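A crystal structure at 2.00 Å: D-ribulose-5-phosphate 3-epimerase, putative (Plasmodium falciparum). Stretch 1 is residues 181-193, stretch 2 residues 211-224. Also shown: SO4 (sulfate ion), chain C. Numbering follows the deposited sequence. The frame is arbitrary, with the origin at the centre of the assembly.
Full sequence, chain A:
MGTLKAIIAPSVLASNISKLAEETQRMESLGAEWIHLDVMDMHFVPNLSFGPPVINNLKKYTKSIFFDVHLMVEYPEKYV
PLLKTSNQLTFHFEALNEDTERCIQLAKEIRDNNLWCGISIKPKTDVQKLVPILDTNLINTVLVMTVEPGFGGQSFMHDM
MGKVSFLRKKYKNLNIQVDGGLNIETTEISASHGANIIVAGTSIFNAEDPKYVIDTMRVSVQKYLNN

Stretch 1 181-193: GLNIETTEISASH
Stretch 2 211-224: KYVIDTMRVSVQKY

Two helices running nearly side by side can pack closely when small residues line the seam and their hydroxyls are satisfied within their own helix. In D-ribulose-5-phosphate 3-epimerase from Plasmodium falciparum, helix 184-193 lies against helix 211-223 with the N-to-C directions 21° apart (signed crossing angle -21°) and the axes 8.6 Å apart at closest approach. The CA register pairs Ile184 with Met217 (CA to CA 5.8 Å), Glu188 with Ser220 (CA to CA 5.6 Å), Ala191 with Val221 (CA to CA 5.1 Å) and Ser192 with Tyr224 (CA to CA 6.3 Å). The contact buries 586 Å², both sides summed, without a direct hydrogen bond between the stretches.

Before the first helix, Gly181 adopts phi/psi 76/23, a positive phi that favours glycine; Leu182 (-77/128) and Asn183 (-141/-173) are extended, and helical values follow. Asn183 occupies the N-cap position. Its N donates to Thr186 OG1 at 2.8 Å, and Thr186, chi1 p, donates from OG1 to Gly181 O at 3.0 Å, tying the turn together.

Thr187 points toward the partner helix. Its m rotamer lets OG1 donate to Asn183 O at 2.8 Å, while CG2 lies 3.5 Å from Ser220 OG and 3.9 Å from Val221 CG2. Met217 (m, t, t) starts sideways, but its extended chain brings CE to 3.7 Å from Asn183 C and 3.7 Å from Thr187 OG1, a flexible apolar filler beneath the helix start.

Ile184 (m, t) likewise leaves sideways and reaches across: CD1 is 3.8 Å from Tyr212 CE2, and CG2 is 3.8 Å from Thr216 CG2. Tyr212 is t, with chi2 72°. Thr216, chi1 m, donates from OG1 to Tyr212 O at 2.8 Å, leaving its methyl for Ile184.

Ser220 faces the seam in the p rotamer, so OG donates to Met217 O at 2.6 Å. One water bridges the helices, donating to Ile184 O and to Ser220 OG, each O to O distance being 2.8 Å. Ser220 O, buried by the contact, has no partner in the model.

At Ala191 the small side chain permits close approach: CB is 3.7 Å from Val221 CA and 3.9 Å from Val221 CG2, with Val221 in t. Tyr224 (m, chi2 98°) closes the far end. Ser192 CA sits 3.5 Å from the centroid of the Tyr224 ring, 10° off its normal, a CH-pi contact over the face, while Ala191 CB is 3.8 Å from Tyr224 CD1. Ser192, chi1 p, donates from OG to Ile189 O at 2.7 Å.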

# COMPACT_ATOMS: atom_id res chain seq x y z
N GLY A 181 7.12 -9.05 -0.97
CA GLY A 181 8.01 -9.79 -1.83
C GLY A 181 8.11 -9.32 -3.27
O GLY A 181 8.49 -10.09 -4.15
N LEU A 182 7.79 -8.05 -3.53
CA LEU A 182 7.87 -7.53 -4.88
C LEU A 182 9.31 -7.21 -5.29
O LEU A 182 10.04 -6.53 -4.57
CB LEU A 182 7.02 -6.25 -5.04
CG LEU A 182 5.54 -6.42 -5.41
CD1 LEU A 182 5.43 -7.13 -6.76
CD2 LEU A 182 4.82 -7.21 -4.33
N ASN A 183 9.71 -7.74 -6.44
CA ASN A 183 11.04 -7.47 -6.98
C ASN A 183 10.84 -7.31 -8.48
O ASN A 183 9.70 -7.27 -8.94
CB ASN A 183 12.02 -8.61 -6.63
CG ASN A 183 11.51 -9.98 -7.04
OD1 ASN A 183 11.79 -10.98 -6.38
ND2 ASN A 183 10.78 -10.03 -8.14
N ILE A 184 11.91 -7.20 -9.26
CA ILE A 184 11.73 -7.00 -10.70
C ILE A 184 10.85 -8.07 -11.36
O ILE A 184 9.92 -7.74 -12.10
CB ILE A 184 13.09 -6.90 -11.43
CG1 ILE A 184 13.76 -5.56 -11.09
CG2 ILE A 184 12.90 -7.02 -12.95
CD1 ILE A 184 15.14 -5.38 -11.68
N GLU A 185 11.12 -9.33 -11.06
CA GLU A 185 10.36 -10.42 -11.65
C GLU A 185 8.91 -10.53 -11.19
O GLU A 185 8.01 -10.76 -12.00
CB GLU A 185 11.06 -11.76 -11.42
CG GLU A 185 10.43 -12.91 -12.21
CD GLU A 185 11.12 -14.24 -12.01
OE1 GLU A 185 10.74 -15.20 -12.70
OE2 GLU A 185 12.04 -14.32 -11.17
N THR A 186 8.67 -10.37 -9.88
CA THR A 186 7.30 -10.48 -9.38
C THR A 186 6.48 -9.22 -9.68
O THR A 186 5.25 -9.24 -9.60
CB THR A 186 7.26 -10.81 -7.87
OG1 THR A 186 7.94 -9.80 -7.12
CG2 THR A 186 7.93 -12.17 -7.62
N THR A 187 7.16 -8.13 -10.03
CA THR A 187 6.44 -6.91 -10.39
C THR A 187 5.87 -7.16 -11.79
O THR A 187 4.72 -6.82 -12.07
CB THR A 187 7.38 -5.68 -10.43
OG1 THR A 187 7.72 -5.29 -9.09
CG2 THR A 187 6.70 -4.51 -11.13
N GLU A 188 6.67 -7.76 -12.67
CA GLU A 188 6.21 -8.05 -14.02
C GLU A 188 5.03 -9.00 -13.95
O GLU A 188 4.04 -8.84 -14.66
CB GLU A 188 7.33 -8.68 -14.86
CG GLU A 188 6.95 -8.81 -16.34
CD GLU A 188 8.07 -9.35 -17.22
OE1 GLU A 188 7.87 -9.43 -18.45
OE2 GLU A 188 9.15 -9.69 -16.68
N ILE A 189 5.13 -10.01 -13.08
CA ILE A 189 4.05 -10.97 -12.92
C ILE A 189 2.79 -10.27 -12.40
O ILE A 189 1.69 -10.50 -12.90
CB ILE A 189 4.43 -12.08 -11.92
CG1 ILE A 189 5.51 -12.98 -12.54
CG2 ILE A 189 3.20 -12.88 -11.54
CD1 ILE A 189 6.02 -14.05 -11.58
N SER A 190 2.95 -9.42 -11.39
CA SER A 190 1.80 -8.72 -10.82
C SER A 190 1.13 -7.81 -11.84
O SER A 190 -0.10 -7.77 -11.94
CB SER A 190 2.23 -7.91 -9.59
OG SER A 190 2.62 -8.78 -8.54
N ALA A 191 1.93 -7.07 -12.60
CA ALA A 191 1.39 -6.17 -13.61
C ALA A 191 0.65 -6.92 -14.72
O ALA A 191 -0.34 -6.42 -15.26
CB ALA A 191 2.51 -5.32 -14.21
N SER A 192 1.11 -8.13 -15.05
CA SER A 192 0.48 -8.91 -16.11
C SER A 192 -0.93 -9.34 -15.70
O SER A 192 -1.76 -9.65 -16.56
CB SER A 192 1.32 -10.15 -16.44
OG SER A 192 1.21 -11.15 -15.45
N HIS A 193 -1.19 -9.34 -14.40
CA HIS A 193 -2.50 -9.72 -13.88
C HIS A 193 -3.39 -8.50 -13.62
O HIS A 193 -4.58 -8.66 -13.35
CB HIS A 193 -2.33 -10.55 -12.60
CG HIS A 193 -1.90 -11.96 -12.85
ND1 HIS A 193 -2.79 -13.00 -13.02
CD2 HIS A 193 -0.66 -12.51 -12.97
CE1 HIS A 193 -2.13 -14.12 -13.23
NE2 HIS A 193 -0.83 -13.85 -13.21
N LYS A 211 17.65 3.24 -8.43
CA LYS A 211 16.94 3.87 -9.53
C LYS A 211 16.69 2.88 -10.66
O LYS A 211 15.63 2.91 -11.30
CB LYS A 211 17.72 5.08 -10.05
CG LYS A 211 16.94 5.88 -11.08
CD LYS A 211 17.57 7.23 -11.35
CE LYS A 211 16.83 7.95 -12.46
NZ LYS A 211 15.37 8.05 -12.17
N TYR A 212 17.66 2.00 -10.91
CA TYR A 212 17.51 0.99 -11.96
C TYR A 212 16.31 0.10 -11.64
O TYR A 212 15.49 -0.16 -12.51
CB TYR A 212 18.77 0.12 -12.05
CG TYR A 212 18.56 -1.19 -12.78
CD1 TYR A 212 18.38 -1.23 -14.16
CD2 TYR A 212 18.51 -2.39 -12.08
CE1 TYR A 212 18.16 -2.44 -14.83
CE2 TYR A 212 18.29 -3.60 -12.73
CZ TYR A 212 18.11 -3.62 -14.10
OH TYR A 212 17.88 -4.83 -14.73
N VAL A 213 16.22 -0.36 -10.40
CA VAL A 213 15.11 -1.22 -10.00
C VAL A 213 13.77 -0.51 -10.13
O VAL A 213 12.81 -1.07 -10.67
CB VAL A 213 15.29 -1.72 -8.54
CG1 VAL A 213 14.05 -2.52 -8.12
CG2 VAL A 213 16.54 -2.59 -8.43
N ILE A 214 13.69 0.72 -9.63
CA ILE A 214 12.47 1.50 -9.70
C ILE A 214 12.01 1.72 -11.15
O ILE A 214 10.85 1.48 -11.48
CB ILE A 214 12.65 2.88 -9.00
CG1 ILE A 214 12.79 2.67 -7.49
CG2 ILE A 214 11.47 3.81 -9.31
CD1 ILE A 214 13.10 3.95 -6.72
N ASP A 215 12.92 2.18 -12.01
CA ASP A 215 12.56 2.42 -13.41
C ASP A 215 12.15 1.13 -14.12
O ASP A 215 11.18 1.11 -14.88
CB ASP A 215 13.72 3.07 -14.18
CG ASP A 215 14.09 4.44 -13.64
OD1 ASP A 215 13.25 5.05 -12.95
OD2 ASP A 215 15.20 4.92 -13.93
N THR A 216 12.91 0.06 -13.89
CA THR A 216 12.61 -1.22 -14.52
C THR A 216 11.20 -1.65 -14.14
O THR A 216 10.43 -2.11 -14.98
CB THR A 216 13.61 -2.31 -14.09
OG1 THR A 216 14.92 -1.95 -14.53
CG2 THR A 216 13.22 -3.66 -14.67
N MET A 217 10.88 -1.52 -12.85
CA MET A 217 9.56 -1.90 -12.36
C MET A 217 8.46 -1.06 -13.01
O MET A 217 7.44 -1.60 -13.45
CB MET A 217 9.47 -1.71 -10.83
CG MET A 217 10.32 -2.66 -9.99
SD MET A 217 10.17 -2.26 -8.21
CE MET A 217 10.67 -3.80 -7.44
N ARG A 218 8.65 0.25 -13.07
CA ARG A 218 7.63 1.12 -13.65
C ARG A 218 7.36 0.80 -15.11
O ARG A 218 6.21 0.70 -15.52
CB ARG A 218 8.03 2.59 -13.49
CG ARG A 218 6.94 3.59 -13.89
CD ARG A 218 7.31 4.99 -13.41
NE ARG A 218 8.72 5.24 -13.70
CZ ARG A 218 9.60 5.68 -12.81
NH1 ARG A 218 9.24 5.93 -11.56
NH2 ARG A 218 10.87 5.83 -13.18
N VAL A 219 8.42 0.64 -15.90
CA VAL A 219 8.25 0.34 -17.31
C VAL A 219 7.46 -0.96 -17.50
O VAL A 219 6.58 -1.03 -18.34
CB VAL A 219 9.61 0.22 -18.04
CG1 VAL A 219 9.39 -0.18 -19.50
CG2 VAL A 219 10.35 1.55 -17.97
N SER A 220 7.78 -1.97 -16.69
CA SER A 220 7.09 -3.25 -16.79
C SER A 220 5.60 -3.12 -16.49
O SER A 220 4.79 -3.85 -17.06
CB SER A 220 7.72 -4.28 -15.84
OG SER A 220 7.45 -3.97 -14.49
N VAL A 221 5.24 -2.21 -15.59
CA VAL A 221 3.83 -2.02 -15.27
C VAL A 221 3.17 -1.25 -16.42
O VAL A 221 2.09 -1.62 -16.89
CB VAL A 221 3.63 -1.22 -13.95
CG1 VAL A 221 2.16 -0.87 -13.77
CG2 VAL A 221 4.10 -2.05 -12.75
N GLN A 222 3.84 -0.20 -16.89
CA GLN A 222 3.31 0.62 -17.98
C GLN A 222 3.01 -0.20 -19.24
O GLN A 222 2.05 0.11 -19.95
CB GLN A 222 4.30 1.75 -18.31
CG GLN A 222 4.52 2.70 -17.14
CD GLN A 222 5.58 3.75 -17.41
OE1 GLN A 222 6.70 3.43 -17.82
NE2 GLN A 222 5.24 5.01 -17.17
N LYS A 223 3.81 -1.23 -19.50
CA LYS A 223 3.60 -2.07 -20.67
C LYS A 223 2.19 -2.66 -20.68
O LYS A 223 1.58 -2.81 -21.74
CB LYS A 223 4.62 -3.22 -20.71
CG LYS A 223 6.07 -2.76 -20.85
CD LYS A 223 7.01 -3.95 -21.01
CE LYS A 223 8.46 -3.50 -21.08
NZ LYS A 223 8.71 -2.52 -22.18
N TYR A 224 1.67 -2.98 -19.49
CA TYR A 224 0.33 -3.55 -19.38
C TYR A 224 -0.75 -2.48 -19.19
O TYR A 224 -1.93 -2.79 -19.45
CB TYR A 224 0.27 -4.54 -18.22
CG TYR A 224 1.07 -5.80 -18.45
CD1 TYR A 224 2.35 -5.95 -17.91
CD2 TYR A 224 0.55 -6.84 -19.20
CE1 TYR A 224 3.09 -7.11 -18.13
CE2 TYR A 224 1.28 -8.01 -19.43
CZ TYR A 224 2.55 -8.14 -18.89
OH TYR A 224 3.26 -9.30 -19.11
S SO4 C . 9.14 -6.66 1.11
O1 SO4 C . 8.71 -5.39 0.49
O2 SO4 C . 7.99 -7.28 1.80
O3 SO4 C . 9.61 -7.58 0.07
O4 SO4 C . 10.23 -6.39 2.07
O HOH W 1 9.66 -5.36 -13.46